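Local coordinates for protein YibA (Escherichia coli, PDB 1OYZ) that is of unknown function, a helical-repeat protein of the HEAT family for which an oxidoreductase activity has been only tentatively suggested, at residues Tyr17-Leu23 and Arg45-Arg50; Asp72-Phe76 and Thr110-Ser114; Asp230-Lys234 and Val256-Met260. One frame throughout, in Å; residues are numbered along the deposited sequence.

Contact 1. Residues Tyr17-Leu23 and Arg45-Arg50; sequences YNQCKKL and RVLQLR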
ATOM      1  N   TYR A  17      16.510   2.211  17.373  1.00 33.06           N
ATOM      2  CA  TYR A  17      15.927   0.886  17.441  1.00 34.14           C
ATOM      3  C   TYR A  17      16.932  -0.081  18.111  1.00 34.24           C
ATOM      4  O   TYR A  17      16.552  -0.880  18.988  1.00 31.88           O
ATOM      5  CB  TYR A  17      15.555   0.446  16.037  1.00 32.33           C
ATOM      6  CG  TYR A  17      15.265  -1.021  15.888  1.00 34.47           C
ATOM      7  CD1 TYR A  17      14.103  -1.579  16.407  1.00 32.89           C
ATOM      8  CD2 TYR A  17      16.134  -1.839  15.158  1.00 33.95           C
ATOM      9  CE1 TYR A  17      13.787  -2.917  16.193  1.00 33.76           C
ATOM     10  CE2 TYR A  17      15.850  -3.179  14.936  1.00 35.52           C
ATOM     11  CZ  TYR A  17      14.670  -3.709  15.451  1.00 37.45           C
ATOM     12  OH  TYR A  17      14.362  -5.005  15.184  1.00 36.67           O
ATOM     13  N   ASN A  18      18.202   0.027  17.725  1.00 35.20           N
ATOM     14  CA  ASN A  18      19.255  -0.804  18.321  1.00 37.92           C
ATOM     15  C   ASN A  18      19.419  -0.478  19.791  1.00 38.98           C
ATOM     16  O   ASN A  18      19.704  -1.364  20.584  1.00 40.52           O
ATOM     17  CB  ASN A  18      20.597  -0.596  17.629  1.00 40.36           C
ATOM     18  CG  ASN A  18      20.654  -1.229  16.272  1.00 42.51           C
ATOM     19  OD1 ASN A  18      21.540  -0.924  15.486  1.00 48.48           O
ATOM     20  ND2 ASN A  18      19.716  -2.120  15.981  1.00 44.29           N
ATOM     21  N   GLN A  19      19.255   0.783  20.175  1.00 38.60           N
ATOM     22  CA  GLN A  19      19.371   1.100  21.597  1.00 40.14           C
ATOM     23  C   GLN A  19      18.271   0.385  22.374  1.00 39.29           C
ATOM     24  O   GLN A  19      18.532  -0.178  23.433  1.00 36.96           O
ATOM     25  CB  GLN A  19      19.229   2.598  21.869  1.00 41.67           C
ATOM     26  CG  GLN A  19      20.501   3.403  21.790  1.00 47.15           C
ATOM     27  CD  GLN A  19      20.270   4.847  22.201  1.00 47.43           C
ATOM     28  OE1 GLN A  19      19.463   5.551  21.598  1.00 49.55           O
ATOM     29  NE2 GLN A  19      20.962   5.286  23.239  1.00 48.39           N
ATOM     30  N   CYS A  20      17.041   0.430  21.844  1.00 38.34           N
ATOM     31  CA  CYS A  20      15.895  -0.197  22.490  1.00 37.57           C
ATOM     32  C   CYS A  20      16.115  -1.680  22.703  1.00 38.73           C
ATOM     33  O   CYS A  20      15.680  -2.237  23.713  1.00 40.70           O
ATOM     34  CB  CYS A  20      14.613   0.015  21.663  1.00 37.81           C
ATOM     35  SG  CYS A  20      13.906   1.695  21.729  1.00 41.77           S
ATOM     36  N   LYS A  21      16.774  -2.326  21.749  1.00 39.15           N
ATOM     37  CA  LYS A  21      17.051  -3.754  21.853  1.00 42.18           C
ATOM     38  C   LYS A  21      17.877  -4.113  23.089  1.00 43.38           C
ATOM     39  O   LYS A  21      17.765  -5.232  23.593  1.00 43.40           O
ATOM     40  CB  LYS A  21      17.746  -4.259  20.584  1.00 40.73           C
ATOM     41  CG  LYS A  21      16.787  -4.289  19.407  1.00 44.17           C
ATOM     42  CD  LYS A  21      17.435  -4.643  18.072  1.00 45.75           C
ATOM     43  CE  LYS A  21      17.847  -6.089  17.992  1.00 44.97           C
ATOM     44  NZ  LYS A  21      18.207  -6.412  16.571  1.00 45.30           N
ATOM     45  N   LYS A  22      18.684  -3.176  23.592  1.00 42.84           N
ATOM     46  CA  LYS A  22      19.491  -3.453  24.786  1.00 45.38           C
ATOM     47  C   LYS A  22      18.647  -3.564  26.049  1.00 45.46           C
ATOM     48  O   LYS A  22      19.106  -4.100  27.048  1.00 44.37           O
ATOM     49  CB  LYS A  22      20.544  -2.359  25.011  1.00 46.51           C
ATOM     50  CG  LYS A  22      21.678  -2.363  24.000  1.00 47.72           C
ATOM     51  CD  LYS A  22      22.716  -1.295  24.307  1.00 50.99           C
ATOM     52  CE  LYS A  22      23.577  -1.027  23.077  1.00 52.79           C
ATOM     53  NZ  LYS A  22      22.750  -0.521  21.922  1.00 54.69           N
ATOM     54  N   LEU A  23      17.414  -3.061  25.990  1.00 45.08           N
ATOM     55  CA  LEU A  23      16.501  -3.061  27.132  1.00 46.44           C
ATOM     56  C   LEU A  23      15.771  -4.381  27.419  1.00 47.34           C
ATOM     57  O   LEU A  23      15.524  -5.153  26.500  1.00 47.47           O
ATOM     58  CB  LEU A  23      15.455  -1.958  26.923  1.00 44.81           C
ATOM     59  CG  LEU A  23      16.021  -0.553  26.706  1.00 44.85           C
ATOM     60  CD1 LEU A  23      14.905   0.387  26.334  1.00 43.21           C
ATOM     61  CD2 LEU A  23      16.740  -0.089  27.961  1.00 42.55           C
ATOM     62  N   ARG A  45       8.553  -2.204  18.275  1.00 27.22           N
ATOM     63  CA  ARG A  45       9.218  -2.956  17.204  1.00 29.85           C
ATOM     64  C   ARG A  45      10.122  -4.021  17.833  1.00 28.39           C
ATOM     65  O   ARG A  45      10.152  -5.148  17.370  1.00 28.48           O
ATOM     66  CB  ARG A  45      10.063  -2.038  16.296  1.00 31.28           C
ATOM     67  CG  ARG A  45       9.264  -1.064  15.398  1.00 36.15           C
ATOM     68  CD  ARG A  45      10.187  -0.222  14.479  1.00 36.60           C
ATOM     69  NE  ARG A  45      10.977  -1.073  13.575  1.00 41.35           N
ATOM     70  CZ  ARG A  45      12.194  -0.766  13.106  1.00 44.05           C
ATOM     71  NH1 ARG A  45      12.822  -1.607  12.293  1.00 44.33           N
ATOM     72  NH2 ARG A  45      12.792   0.377  13.444  1.00 40.70           N
ATOM     73  N   VAL A  46      10.842  -3.668  18.893  1.00 29.50           N
ATOM     74  CA  VAL A  46      11.714  -4.646  19.524  1.00 31.97           C
ATOM     75  C   VAL A  46      10.844  -5.763  20.058  1.00 32.31           C
ATOM     76  O   VAL A  46      11.189  -6.946  19.951  1.00 32.37           O
ATOM     77  CB  VAL A  46      12.526  -4.043  20.675  1.00 30.16           C
ATOM     78  CG1 VAL A  46      13.487  -5.084  21.226  1.00 31.40           C
ATOM     79  CG2 VAL A  46      13.276  -2.824  20.195  1.00 32.75           C
ATOM     80  N   LEU A  47       9.688  -5.389  20.600  1.00 32.10           N
ATOM     81  CA  LEU A  47       8.779  -6.410  21.130  1.00 33.84           C
ATOM     82  C   LEU A  47       8.271  -7.335  20.014  1.00 32.95           C
ATOM     83  O   LEU A  47       8.190  -8.552  20.202  1.00 31.05           O
ATOM     84  CB  LEU A  47       7.603  -5.753  21.896  1.00 32.19           C
ATOM     85  CG  LEU A  47       8.047  -5.048  23.196  1.00 29.32           C
ATOM     86  CD1 LEU A  47       6.892  -4.428  23.963  1.00 28.47           C
ATOM     87  CD2 LEU A  47       8.718  -6.078  24.046  1.00 32.82           C
ATOM     88  N   GLN A  48       7.958  -6.780  18.844  1.00 32.56           N
ATOM     89  CA  GLN A  48       7.476  -7.621  17.750  1.00 33.85           C
ATOM     90  C   GLN A  48       8.562  -8.614  17.349  1.00 34.19           C
ATOM     91  O   GLN A  48       8.256  -9.733  16.942  1.00 32.24           O
ATOM     92  CB  GLN A  48       7.079  -6.797  16.500  1.00 34.56           C
ATOM     93  CG  GLN A  48       5.857  -5.868  16.616  1.00 34.36           C
ATOM     94  CD  GLN A  48       5.749  -4.910  15.405  1.00 37.21           C
ATOM     95  OE1 GLN A  48       6.760  -4.391  14.942  1.00 34.93           O
ATOM     96  NE2 GLN A  48       4.527  -4.667  14.913  1.00 36.83           N
ATOM     97  N   LEU A  49       9.823  -8.196  17.459  1.00 36.87           N
ATOM     98  CA  LEU A  49      10.974  -9.046  17.092  1.00 37.64           C
ATOM     99  C   LEU A  49      11.273 -10.187  18.060  1.00 37.69           C
ATOM    100  O   LEU A  49      11.395 -11.339  17.648  1.00 36.51           O
ATOM    101  CB  LEU A  49      12.254  -8.196  16.946  1.00 39.18           C
ATOM    102  CG  LEU A  49      13.587  -8.934  16.703  1.00 40.69           C
ATOM    103  CD1 LEU A  49      13.609  -9.496  15.303  1.00 38.90           C
ATOM    104  CD2 LEU A  49      14.773  -7.994  16.891  1.00 42.63           C
ATOM    105  N   ARG A  50      11.403  -9.867  19.342  1.00 38.42           N
ATOM    106  CA  ARG A  50      11.743 -10.883  20.340  1.00 40.39           C
ATOM    107  C   ARG A  50      10.504 -11.454  20.967  1.00 41.56           C
ATOM    108  O   ARG A  50      10.470 -12.606  21.383  1.00 40.68           O
ATOM    109  CB  ARG A  50      12.567 -10.274  21.472  1.00 40.48           C
ATOM    110  CG  ARG A  50      13.730  -9.412  21.040  1.00 43.79           C
ATOM    111  CD  ARG A  50      14.703  -9.166  22.214  1.00 41.42           C
ATOM    112  NE  ARG A  50      14.031  -8.755  23.448  1.00 42.04           N
ATOM    113  CZ  ARG A  50      14.397  -7.710  24.186  1.00 42.91           C
ATOM    114  NH1 ARG A  50      15.421  -6.975  23.795  1.00 38.25           N
ATOM    115  NH2 ARG A  50      13.763  -7.416  25.335  1.00 40.75           N
TER

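Contact 2. Residues Asp72-Phe76 and Thr110-Ser114; sequences DIGAF and TAIES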
ATOM      1  N   ASP A  72      -3.890   1.121  20.181  1.00 29.74           N
ATOM      2  CA  ASP A  72      -3.229   1.187  18.905  1.00 30.73           C
ATOM      3  C   ASP A  72      -1.914   0.402  18.983  1.00 31.57           C
ATOM      4  O   ASP A  72      -1.655  -0.493  18.179  1.00 31.05           O
ATOM      5  CB  ASP A  72      -3.009   2.657  18.575  1.00 32.26           C
ATOM      6  CG  ASP A  72      -2.409   2.863  17.221  1.00 33.08           C
ATOM      7  OD1 ASP A  72      -2.961   2.371  16.231  1.00 34.28           O
ATOM      8  OD2 ASP A  72      -1.384   3.535  17.145  1.00 38.13           O
ATOM      9  N   ILE A  73      -1.103   0.733  19.979  1.00 30.46           N
ATOM     10  CA  ILE A  73       0.164   0.070  20.203  1.00 30.14           C
ATOM     11  C   ILE A  73       0.025  -1.460  20.403  1.00 28.74           C
ATOM     12  O   ILE A  73       0.869  -2.248  19.948  1.00 27.93           O
ATOM     13  CB  ILE A  73       0.864   0.689  21.433  1.00 32.78           C
ATOM     14  CG1 ILE A  73       2.055   1.527  20.978  1.00 36.71           C
ATOM     15  CG2 ILE A  73       1.261  -0.382  22.417  1.00 32.83           C
ATOM     16  CD1 ILE A  73       3.088   0.791  20.123  1.00 34.66           C
ATOM     17  N   GLY A  74      -1.014  -1.875  21.108  1.00 23.70           N
ATOM     18  CA  GLY A  74      -1.219  -3.298  21.306  1.00 27.09           C
ATOM     19  C   GLY A  74      -1.548  -4.024  20.011  1.00 27.41           C
ATOM     20  O   GLY A  74      -1.025  -5.110  19.737  1.00 27.26           O
ATOM     21  N   ALA A  75      -2.429  -3.419  19.221  1.00 25.70           N
ATOM     22  CA  ALA A  75      -2.836  -3.985  17.946  1.00 26.19           C
ATOM     23  C   ALA A  75      -1.642  -3.973  16.990  1.00 24.41           C
ATOM     24  O   ALA A  75      -1.467  -4.899  16.204  1.00 22.62           O
ATOM     25  CB  ALA A  75      -3.987  -3.187  17.369  1.00 21.00           C
ATOM     26  N   PHE A  76      -0.811  -2.938  17.073  1.00 25.54           N
ATOM     27  CA  PHE A  76       0.381  -2.859  16.213  1.00 26.16           C
ATOM     28  C   PHE A  76       1.308  -4.040  16.544  1.00 26.47           C
ATOM     29  O   PHE A  76       1.720  -4.797  15.663  1.00 25.54           O
ATOM     30  CB  PHE A  76       1.120  -1.535  16.451  1.00 30.52           C
ATOM     31  CG  PHE A  76       2.444  -1.413  15.715  1.00 33.12           C
ATOM     32  CD1 PHE A  76       2.492  -1.427  14.319  1.00 33.94           C
ATOM     33  CD2 PHE A  76       3.638  -1.229  16.430  1.00 34.03           C
ATOM     34  CE1 PHE A  76       3.700  -1.249  13.642  1.00 36.01           C
ATOM     35  CE2 PHE A  76       4.857  -1.049  15.766  1.00 36.54           C
ATOM     36  CZ  PHE A  76       4.895  -1.058  14.362  1.00 34.81           C
ATOM     37  N   THR A 110      -4.704   0.806  12.210  1.00 26.38           N
ATOM     38  CA  THR A 110      -3.614  -0.065  12.640  1.00 25.26           C
ATOM     39  C   THR A 110      -4.067  -1.523  12.690  1.00 24.92           C
ATOM     40  O   THR A 110      -3.379  -2.415  12.177  1.00 27.09           O
ATOM     41  CB  THR A 110      -3.097   0.355  14.052  1.00 26.02           C
ATOM     42  OG1 THR A 110      -2.529   1.653  13.962  1.00 25.38           O
ATOM     43  CG2 THR A 110      -2.006  -0.637  14.594  1.00 25.15           C
ATOM     44  N   ALA A 111      -5.238  -1.763  13.268  1.00 26.48           N
ATOM     45  CA  ALA A 111      -5.752  -3.126  13.380  1.00 24.57           C
ATOM     46  C   ALA A 111      -5.917  -3.777  12.022  1.00 24.28           C
ATOM     47  O   ALA A 111      -5.538  -4.939  11.851  1.00 24.75           O
ATOM     48  CB  ALA A 111      -7.071  -3.146  14.158  1.00 20.70           C
ATOM     49  N   ILE A 112      -6.485  -3.050  11.055  1.00 24.34           N
ATOM     50  CA  ILE A 112      -6.643  -3.586   9.700  1.00 24.76           C
ATOM     51  C   ILE A 112      -5.233  -3.912   9.148  1.00 26.03           C
ATOM     52  O   ILE A 112      -5.019  -4.965   8.573  1.00 21.99           O
ATOM     53  CB  ILE A 112      -7.348  -2.538   8.746  1.00 27.52           C
ATOM     54  CG1 ILE A 112      -8.813  -2.289   9.169  1.00 25.13           C
ATOM     55  CG2 ILE A 112      -7.357  -3.037   7.314  1.00 23.44           C
ATOM     56  CD1 ILE A 112      -9.424  -1.030   8.480  1.00 27.17           C
ATOM     57  N   GLU A 113      -4.263  -3.013   9.335  1.00 27.34           N
ATOM     58  CA  GLU A 113      -2.906  -3.314   8.855  1.00 29.75           C
ATOM     59  C   GLU A 113      -2.364  -4.575   9.558  1.00 28.22           C
ATOM     60  O   GLU A 113      -1.724  -5.421   8.918  1.00 27.07           O
ATOM     61  CB  GLU A 113      -1.975  -2.111   9.075  1.00 32.53           C
ATOM     62  CG  GLU A 113      -2.248  -0.991   8.057  1.00 38.66           C
ATOM     63  CD  GLU A 113      -1.957   0.416   8.571  1.00 42.22           C
ATOM     64  OE1 GLU A 113      -1.387   0.568   9.675  1.00 44.76           O
ATOM     65  OE2 GLU A 113      -2.300   1.384   7.857  1.00 45.36           O
ATOM     66  N   SER A 114      -2.638  -4.718  10.861  1.00 28.23           N
ATOM     67  CA  SER A 114      -2.196  -5.917  11.574  1.00 24.15           C
ATOM     68  C   SER A 114      -2.937  -7.182  11.089  1.00 26.30           C
ATOM     69  O   SER A 114      -2.311  -8.249  10.997  1.00 27.13           O
ATOM     70  CB  SER A 114      -2.341  -5.734  13.101  1.00 23.75           C
ATOM     71  OG  SER A 114      -1.435  -4.748  13.606  1.00 21.74           O
TER
HETATM   72  O   HOH W   1       1.734  -4.634  12.998  1.00 28.92           O

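Contact 3. Residues Asp230-Lys234 and Val256-Met260; sequences DELKK and VLDTM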
ATOM      1  N   ASP A 230       1.197  14.091 -24.924  1.00 37.63           N
ATOM      2  CA  ASP A 230       1.599  15.299 -24.216  1.00 40.14           C
ATOM      3  C   ASP A 230       2.760  15.090 -23.247  1.00 38.98           C
ATOM      4  O   ASP A 230       3.628  15.948 -23.123  1.00 38.75           O
ATOM      5  CB  ASP A 230       0.442  15.888 -23.417  1.00 43.35           C
ATOM      6  CG  ASP A 230      -0.700  16.340 -24.290  1.00 46.95           C
ATOM      7  OD1 ASP A 230      -1.776  16.633 -23.720  1.00 47.24           O
ATOM      8  OD2 ASP A 230      -0.520  16.403 -25.527  1.00 49.43           O
ATOM      9  N   GLU A 231       2.742  13.962 -22.544  1.00 37.94           N
ATOM     10  CA  GLU A 231       3.759  13.649 -21.561  1.00 38.16           C
ATOM     11  C   GLU A 231       5.096  13.396 -22.213  1.00 37.72           C
ATOM     12  O   GLU A 231       6.137  13.797 -21.684  1.00 37.80           O
ATOM     13  CB  GLU A 231       3.337  12.428 -20.752  1.00 36.79           C
ATOM     14  CG  GLU A 231       2.205  12.744 -19.830  1.00 41.81           C
ATOM     15  CD  GLU A 231       2.591  13.767 -18.793  1.00 42.88           C
ATOM     16  OE1 GLU A 231       1.731  14.587 -18.417  1.00 44.51           O
ATOM     17  OE2 GLU A 231       3.765  13.756 -18.356  1.00 45.90           O
ATOM     18  N   LEU A 232       5.086  12.729 -23.364  1.00 34.83           N
ATOM     19  CA  LEU A 232       6.355  12.467 -24.016  1.00 36.27           C
ATOM     20  C   LEU A 232       6.970  13.737 -24.571  1.00 35.47           C
ATOM     21  O   LEU A 232       8.151  13.752 -24.855  1.00 36.69           O
ATOM     22  CB  LEU A 232       6.191  11.420 -25.134  1.00 36.98           C
ATOM     23  CG  LEU A 232       5.804  10.002 -24.691  1.00 38.55           C
ATOM     24  CD1 LEU A 232       5.182   9.229 -25.859  1.00 37.90           C
ATOM     25  CD2 LEU A 232       7.055   9.281 -24.160  1.00 39.76           C
ATOM     26  N   LYS A 233       6.204  14.816 -24.700  1.00 36.86           N
ATOM     27  CA  LYS A 233       6.798  16.035 -25.268  1.00 40.59           C
ATOM     28  C   LYS A 233       7.414  16.974 -24.242  1.00 41.00           C
ATOM     29  O   LYS A 233       7.968  18.016 -24.584  1.00 41.33           O
ATOM     30  CB  LYS A 233       5.768  16.797 -26.108  1.00 40.43           C
ATOM     31  CG  LYS A 233       5.325  16.025 -27.338  1.00 44.06           C
ATOM     32  CD  LYS A 233       4.353  16.840 -28.159  1.00 45.69           C
ATOM     33  CE  LYS A 233       4.108  16.214 -29.525  1.00 47.61           C
ATOM     34  NZ  LYS A 233       3.400  17.199 -30.406  1.00 51.78           N
ATOM     35  N   LYS A 234       7.331  16.600 -22.978  1.00 42.81           N
ATOM     36  CA  LYS A 234       7.893  17.445 -21.951  1.00 44.14           C
ATOM     37  C   LYS A 234       9.422  17.439 -21.967  1.00 42.92           C
ATOM     38  O   LYS A 234      10.061  16.535 -22.515  1.00 41.84           O
ATOM     39  CB  LYS A 234       7.342  17.016 -20.595  1.00 45.68           C
ATOM     40  CG  LYS A 234       5.828  17.251 -20.512  1.00 48.37           C
ATOM     41  CD  LYS A 234       5.258  16.870 -19.160  1.00 50.18           C
ATOM     42  CE  LYS A 234       3.825  17.341 -19.007  1.00 50.71           C
ATOM     43  NZ  LYS A 234       3.277  16.923 -17.683  1.00 52.75           N
ATOM     44  N   VAL A 256       7.414  10.587 -32.457  1.00 34.79           N
ATOM     45  CA  VAL A 256       7.862  11.311 -31.286  1.00 34.81           C
ATOM     46  C   VAL A 256       8.969  10.571 -30.558  1.00 34.56           C
ATOM     47  O   VAL A 256       9.877  11.190 -30.028  1.00 32.61           O
ATOM     48  CB  VAL A 256       6.695  11.557 -30.299  1.00 38.31           C
ATOM     49  CG1 VAL A 256       5.648  12.436 -30.942  1.00 40.67           C
ATOM     50  CG2 VAL A 256       6.066  10.233 -29.893  1.00 38.84           C
ATOM     51  N   LEU A 257       8.881   9.245 -30.515  1.00 34.88           N
ATOM     52  CA  LEU A 257       9.909   8.461 -29.838  1.00 34.62           C
ATOM     53  C   LEU A 257      11.208   8.665 -30.600  1.00 35.63           C
ATOM     54  O   LEU A 257      12.261   8.950 -30.014  1.00 37.49           O
ATOM     55  CB  LEU A 257       9.543   6.967 -29.803  1.00 30.95           C
ATOM     56  CG  LEU A 257       8.397   6.553 -28.863  1.00 29.00           C
ATOM     57  CD1 LEU A 257       8.123   5.068 -29.035  1.00 29.82           C
ATOM     58  CD2 LEU A 257       8.718   6.873 -27.395  1.00 27.52           C
ATOM     59  N   ASP A 258      11.128   8.550 -31.916  1.00 35.19           N
ATOM     60  CA  ASP A 258      12.311   8.727 -32.737  1.00 35.73           C
ATOM     61  C   ASP A 258      12.972  10.075 -32.402  1.00 35.35           C
ATOM     62  O   ASP A 258      14.174  10.152 -32.163  1.00 34.36           O
ATOM     63  CB  ASP A 258      11.916   8.661 -34.208  1.00 37.52           C
ATOM     64  CG  ASP A 258      13.104   8.743 -35.113  1.00 40.64           C
ATOM     65  OD1 ASP A 258      13.242   9.775 -35.814  1.00 40.84           O
ATOM     66  OD2 ASP A 258      13.902   7.776 -35.095  1.00 41.88           O
ATOM     67  N   THR A 259      12.164  11.125 -32.382  1.00 35.16           N
ATOM     68  CA  THR A 259      12.617  12.474 -32.054  1.00 37.44           C
ATOM     69  C   THR A 259      13.350  12.554 -30.697  1.00 36.74           C
ATOM     70  O   THR A 259      14.333  13.295 -30.545  1.00 34.11           O
ATOM     71  CB  THR A 259      11.411  13.441 -31.965  1.00 37.45           C
ATOM     72  OG1 THR A 259      10.858  13.639 -33.269  1.00 42.08           O
ATOM     73  CG2 THR A 259      11.827  14.770 -31.393  1.00 39.21           C
HETATM   74  N   MSE A 260      12.837  11.813 -29.716  1.00 35.31           N
HETATM   75  CA  MSE A 260      13.384  11.816 -28.354  1.00 37.17           C
HETATM   76  C   MSE A 260      14.767  11.177 -28.280  1.00 36.78           C
HETATM   77  O   MSE A 260      15.583  11.535 -27.418  1.00 34.46           O
HETATM   78  CB  MSE A 260      12.424  11.099 -27.407  1.00 38.42           C
HETATM   79  CG  MSE A 260      11.054  11.773 -27.344  1.00 43.74           C
HETATM   80 SE   MSE A 260       9.834  10.749 -26.251  1.00 54.30          SE
HETATM   81  CE  MSE A 260       8.569  10.126 -27.590  1.00 50.83           C
TER

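Contact 1. Residues Tyr17-Leu23 and Arg45-Arg50
Tyr17 lies flat against the guanidinium of Arg45; its ring also meets a methyl of Val46, and its hydroxyl one of Leu49, so it gives up more surface than any other residue of the pair. With CG turned away from its backbone N (chi1 165°), the ring is carried out over helix 37-50. The Arg45 chain, bent at chi3, lays its guanidinium over one ring face in a stacked cation-pi contact, Arg45 CZ standing 4.1 Å from the centroid of the Tyr17 ring with the two planes 13° apart. The opposite face is backed by Lys21 CD, and Tyr17 OH reaches Leu49 CD2 at 3.5 Å. Lys21 itself runs across Leu49, Lys21 CE being 3.8 Å from Leu49 CD2. Val46, buried, is the apolar centre. Val46 CG2 presses on Cys20 CB at 3.5 Å, tighter than usual for two carbons, while Val46 CG1 lies 3.9 Å from Lys21 CG. At the far end Arg50 NH2 (3.1 Å) and Arg50 NH1 (3.3 Å) both donate to Leu23 O, which lies close to the guanidinium plane. Two bonds to a single oxygen fix the rotation of the group. This is helix-to-helix packing near the N-terminal end of an all-helical array, segments 17-21 and 45-50 crossing at -58°. Leu23, just after helix 14-21, and Arg50 and Leu47 of helix 37-50 all pack on helix 25-31, where Asp25 forms a salt bridge with Arg50; Leu47 and Gln48 also touch helix 68-80.

Contact 2. Residues Asp72-Phe76 and Thr110-Ser114
Thr110 and Asp72 meet side chain to side chain at about a right angle, hydroxyl against carboxylate. Thr110 OG1 donates to Asp72 OD1 across 2.4 Å, a very short separation for such a bond, so its exact length is doubtful. Asp72 CB does not point straight at the other helix; it is the torsion placing CG opposite the backbone N (chi1 -176°) that swings OD1 over to the threonine. The other branch of Thr110, methyl CG2, is directed at the backbone and base of Phe76, with Phe76 N at 3.6 Å and Phe76 CB at 3.7 Å. Thr110 therefore spends its polar branch on the aspartate and its apolar branch on the next turn of helix 68-80. One turn on, Ser114 points its hydroxyl at the same helix: Ser114 OG donates to Ala75 O at 2.6 Å, coming from above the carbonyl plane (45° out of it) instead of along a lone pair. A water links Phe76 O (2.7 Å) to Ser114 OG (3.2 Å), donating to both, so the serine oxygen both gives and receives. Beside these polar links the small pair Ala75 and Ala111 meets, CB to CB at 4.5 Å. Short side chains let the axes of the two segments run 8.7 Å apart and nearly parallel, at 8°, consistent with alternate helices lying side by side in one layer of a HEAT-like solenoid, helix 88-101 coming between them in the chain. That helix packs against both members, through Met98 on Ala75 and Leu95 on Ser114. Ile73, pointing away from helix 105-121, rests on Ala44 of helix 37-50, which Phe76 also touches, and Ile112 faces helices 126-136 and 142-153.

Contact 3. Residues Asp230-Lys234 and Val256-Met260
Leu232 and Met260, a selenomethionine, both set CG opposite the carbonyl carbon (chi1 -66° and -61°), and a bend at chi3 of Met260 then brings its CE against the leucine. The two side chains cross at about a right angle. Met260 CE sits 3.7 Å from Leu232 CB, and Met260 SE lies 3.8 Å from Leu232 CD2, so the SE-CE end crosses the leucine, touching both its base and its CD2 branch. Besides touching Met260, the two methyls part toward Val256 and Leu257: Leu232 CD1 meets Val256 CG2 at 4.3 Å, and Leu232 CD2 meets Leu257 CD2 at 4.4 Å. At the margin the aliphatic part of Lys233 passes Val256, Lys233 CE being 4.3 Å from Val256 CG1. No hydrogen bond crosses, so shape and apolar contact alone join the segments. Cutting Leu232 back to an alanine is likely to open a gap between Val256, Leu257 and Met260 CE. The contact is an apolar helix-to-helix junction near the C-terminal end of the all-helical array. Leu232, near the end of helix 225-232, also packs on Ile241, Ile242 and Ala245 of helix 239-248, while Leu257 and Met260 face helix 268-277 through Ala273, Ile274, Leu277 and Ile270.

The three contacts follow one another along the chain and join different helix pairs. Contacts 1 and 2 are neighbours, centres about 18 Å apart, and meet through a probable hydrogen bond from Gln48 to the carbonyl of Phe76; contact 3 lies on the opposite side of the chain's centre, about 51 and 46 Å from their centres. Contact 2, closest to the middle, is partly buried and polar, with short side chains between near-parallel helices. Contact 1, towards the N-terminal end, is also partly buried but relies on longer side chains, with arginines at its margins. Contact 3, though farthest from the centre, is buried and purely apolar across its segments.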